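Local coordinates for uncharacterized protein (Aeromonas hydrophila J-1, PDB 6R1J) that is AhlC, one component of the tripartite alpha-pore-forming toxin AHL, captured here in its soluble form, and probably helps the complete toxin to perforate membranes, at residues P27-N32 against Q121-E126. The protein carries 3 engineered substitutions. Sequence-based numbering, arbitrary orientation.
Sequences PQNAVN and QRIGVE
Pro27 and Asn29 meet Ile123 where the N-terminus of helix 28-70 comes up against the middle of the long helix 78-157, within an elongated alpha-helical bundle. The contact is small, burying 98 Å² over both sides. Ile123 supplies its delta methyl. CG1 lies anti to the carbonyl carbon (chi1 -70°), and an extended chi2 of 175° carries CD1 outward from the helix. The apolar pair is ring atom CG of Pro27 and CD1 of Ile123, a loose approach at 4.4 Å. The amide end of Asn29 also rests against this methyl, and the two side chains run obliquely to each other. Asn29 further touches Ala119 and Leu120, while Gln197 of helix 163-236 packs on both Pro27 and Ile123.

No polar bond links 27-32 to 121-126 directly. Pro27 is the N-cap residue, and its O accepts Val31 N at 3.2 Å. Outside this contact, Arg122 and Glu126 each form a salt bridge to a second subunit, with its Glu126 and Arg122 respectively. Asn32 ND2 bonds Asp116 OD1, joining the two helices on the N-terminal side of Ile123. Asn32 OD1 takes Gln28 NE2 at 2.9 Å, nearly straight at 178° and in the plane of the Gln28 amide.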
ATOM      1  N   PRO A  27       4.790  18.948   7.690  1.00 35.41           N
ATOM      2  CA  PRO A  27       4.768  20.227   6.994  1.00 41.66           C
ATOM      3  C   PRO A  27       3.407  20.910   6.933  1.00 39.68           C
ATOM      4  O   PRO A  27       2.376  20.316   7.302  1.00 32.95           O
ATOM      5  CB  PRO A  27       5.227  19.888   5.571  1.00 44.37           C
ATOM      6  CG  PRO A  27       4.933  18.407   5.415  1.00 42.24           C
ATOM      7  CD  PRO A  27       5.104  17.817   6.794  1.00 41.38           C
ATOM      8  N   GLN A  28       3.440  22.136   6.407  1.00 34.59           N
ATOM      9  CA  GLN A  28       2.283  23.053   6.375  1.00 36.95           C
ATOM     10  C   GLN A  28       1.049  22.332   5.792  1.00 36.51           C
ATOM     11  O   GLN A  28      -0.026  22.492   6.377  1.00 33.56           O
ATOM     12  CB  GLN A  28       2.576  24.311   5.556  1.00 35.60           C
ATOM     13  CG  GLN A  28       1.399  25.273   5.554  1.00 36.21           C
ATOM     14  CD  GLN A  28       1.173  25.880   6.917  1.00 40.90           C
ATOM     15  OE1 GLN A  28       2.122  26.361   7.547  1.00 41.31           O
ATOM     16  NE2 GLN A  28      -0.072  25.879   7.387  1.00 35.13           N
ATOM     17  N   ASN A  29       1.171  21.592   4.686  1.00 34.19           N
ATOM     18  CA  ASN A  29      -0.023  20.936   4.080  1.00 32.12           C
ATOM     19  C   ASN A  29      -0.683  19.961   5.073  1.00 28.57           C
ATOM     20  O   ASN A  29      -1.923  19.836   4.964  1.00 34.36           O
ATOM     21  CB  ASN A  29       0.261  20.268   2.737  1.00 31.31           C
ATOM     22  CG  ASN A  29       0.658  21.266   1.668  1.00 30.95           C
ATOM     23  OD1 ASN A  29      -0.170  22.005   1.152  1.00 35.32           O
ATOM     24  ND2 ASN A  29       1.919  21.265   1.329  1.00 32.36           N
ATOM     25  N   ALA A  30       0.079  19.296   5.951  1.00 33.12           N
ATOM     26  CA  ALA A  30      -0.434  18.375   6.994  1.00 33.56           C
ATOM     27  C   ALA A  30      -1.177  19.197   8.049  1.00 38.28           C
ATOM     28  O   ALA A  30      -2.292  18.840   8.458  1.00 31.99           O
ATOM     29  CB  ALA A  30       0.686  17.595   7.598  1.00 35.19           C
ATOM     30  N   VAL A  31      -0.598  20.323   8.451  1.00 34.25           N
ATOM     31  CA  VAL A  31      -1.268  21.248   9.398  1.00 33.78           C
ATOM     32  C   VAL A  31      -2.547  21.797   8.757  1.00 26.13           C
ATOM     33  O   VAL A  31      -3.537  21.948   9.483  1.00 32.91           O
ATOM     34  CB  VAL A  31      -0.316  22.361   9.874  1.00 34.91           C
ATOM     35  CG1 VAL A  31      -1.040  23.311  10.804  1.00 34.44           C
ATOM     36  CG2 VAL A  31       0.878  21.772  10.582  1.00 35.19           C
ATOM     37  N   ASN A  32      -2.563  22.089   7.456  1.00 28.95           N
ATOM     38  CA  ASN A  32      -3.779  22.523   6.739  1.00 30.69           C
ATOM     39  C   ASN A  32      -4.910  21.498   6.938  1.00 35.85           C
ATOM     40  O   ASN A  32      -6.017  21.894   7.281  1.00 32.96           O
ATOM     41  CB  ASN A  32      -3.531  22.704   5.255  1.00 31.27           C
ATOM     42  CG  ASN A  32      -2.634  23.887   4.921  1.00 38.67           C
ATOM     43  OD1 ASN A  32      -2.238  24.648   5.808  1.00 32.87           O
ATOM     44  ND2 ASN A  32      -2.267  23.987   3.656  1.00 29.58           N
ATOM     45  N   GLN A 121       1.848  14.395  -1.196  1.00 30.68           N
ATOM     46  CA  GLN A 121       2.374  13.335  -2.094  1.00 33.49           C
ATOM     47  C   GLN A 121       3.573  13.864  -2.893  1.00 34.44           C
ATOM     48  O   GLN A 121       4.560  13.158  -2.959  1.00 33.02           O
ATOM     49  CB  GLN A 121       1.258  12.834  -2.981  1.00 32.01           C
ATOM     50  CG  GLN A 121       0.286  11.949  -2.212  1.00 40.08           C
ATOM     51  CD  GLN A 121      -0.731  11.411  -3.174  1.00 40.61           C
ATOM     52  OE1 GLN A 121      -1.883  11.841  -3.207  1.00 43.79           O
ATOM     53  NE2 GLN A 121      -0.248  10.554  -4.059  1.00 45.20           N
ATOM     54  N   ARG A 122       3.498  15.092  -3.421  1.00 34.96           N
ATOM     55  CA  ARG A 122       4.631  15.708  -4.167  1.00 37.43           C
ATOM     56  C   ARG A 122       5.817  15.794  -3.221  1.00 33.86           C
ATOM     57  O   ARG A 122       6.910  15.412  -3.601  1.00 36.84           O
ATOM     58  CB  ARG A 122       4.312  17.100  -4.714  1.00 36.25           C
ATOM     59  CG  ARG A 122       3.194  17.157  -5.734  1.00 40.03           C
ATOM     60  CD  ARG A 122       3.094  18.559  -6.345  1.00 41.79           C
ATOM     61  NE  ARG A 122       2.082  18.568  -7.375  1.00 37.65           N
ATOM     62  CZ  ARG A 122       0.853  18.996  -7.224  1.00 45.29           C
ATOM     63  NH1 ARG A 122       0.434  19.503  -6.063  1.00 53.17           N
ATOM     64  NH2 ARG A 122       0.032  18.916  -8.251  1.00 51.59           N
ATOM     65  N   ILE A 123       5.575  16.190  -1.981  1.00 34.35           N
ATOM     66  CA  ILE A 123       6.628  16.300  -0.950  1.00 37.76           C
ATOM     67  C   ILE A 123       7.241  14.914  -0.674  1.00 35.96           C
ATOM     68  O   ILE A 123       8.474  14.848  -0.542  1.00 33.26           O
ATOM     69  CB  ILE A 123       6.063  16.997   0.297  1.00 35.75           C
ATOM     70  CG1 ILE A 123       5.804  18.477  -0.014  1.00 44.78           C
ATOM     71  CG2 ILE A 123       6.997  16.846   1.477  1.00 37.23           C
ATOM     72  CD1 ILE A 123       5.143  19.249   1.109  1.00 41.42           C
ATOM     73  N   GLY A 124       6.420  13.858  -0.603  1.00 34.18           N
ATOM     74  CA  GLY A 124       6.922  12.491  -0.341  1.00 35.45           C
ATOM     75  C   GLY A 124       7.836  12.032  -1.472  1.00 31.43           C
ATOM     76  O   GLY A 124       8.858  11.438  -1.205  1.00 35.73           O
ATOM     77  N   VAL A 125       7.514  12.376  -2.711  1.00 34.99           N
ATOM     78  CA  VAL A 125       8.352  11.992  -3.878  1.00 36.51           C
ATOM     79  C   VAL A 125       9.671  12.764  -3.782  1.00 38.55           C
ATOM     80  O   VAL A 125      10.713  12.160  -4.010  1.00 37.88           O
ATOM     81  CB  VAL A 125       7.619  12.207  -5.209  1.00 39.66           C
ATOM     82  CG1 VAL A 125       8.511  11.827  -6.377  1.00 42.77           C
ATOM     83  CG2 VAL A 125       6.305  11.438  -5.265  1.00 42.80           C
ATOM     84  N   GLU A 126       9.667  14.014  -3.322  1.00 39.80           N
ATOM     85  CA  GLU A 126      10.929  14.803  -3.228  1.00 42.92           C
ATOM     86  C   GLU A 126      11.796  14.224  -2.096  1.00 40.93           C
ATOM     87  O   GLU A 126      13.029  14.180  -2.270  1.00 44.12           O
ATOM     88  CB  GLU A 126      10.612  16.307  -3.247  1.00 44.75           C
ATOM     89  CG  GLU A 126       9.972  16.777  -4.562  1.00 51.02           C
ATOM     90  CD  GLU A 126      10.642  16.337  -5.868  1.00 55.75           C
ATOM     91  OE1 GLU A 126      11.891  16.242  -5.885  1.00 63.43           O
ATOM     92  OE2 GLU A 126       9.911  16.079  -6.885  1.00 55.54           O
TER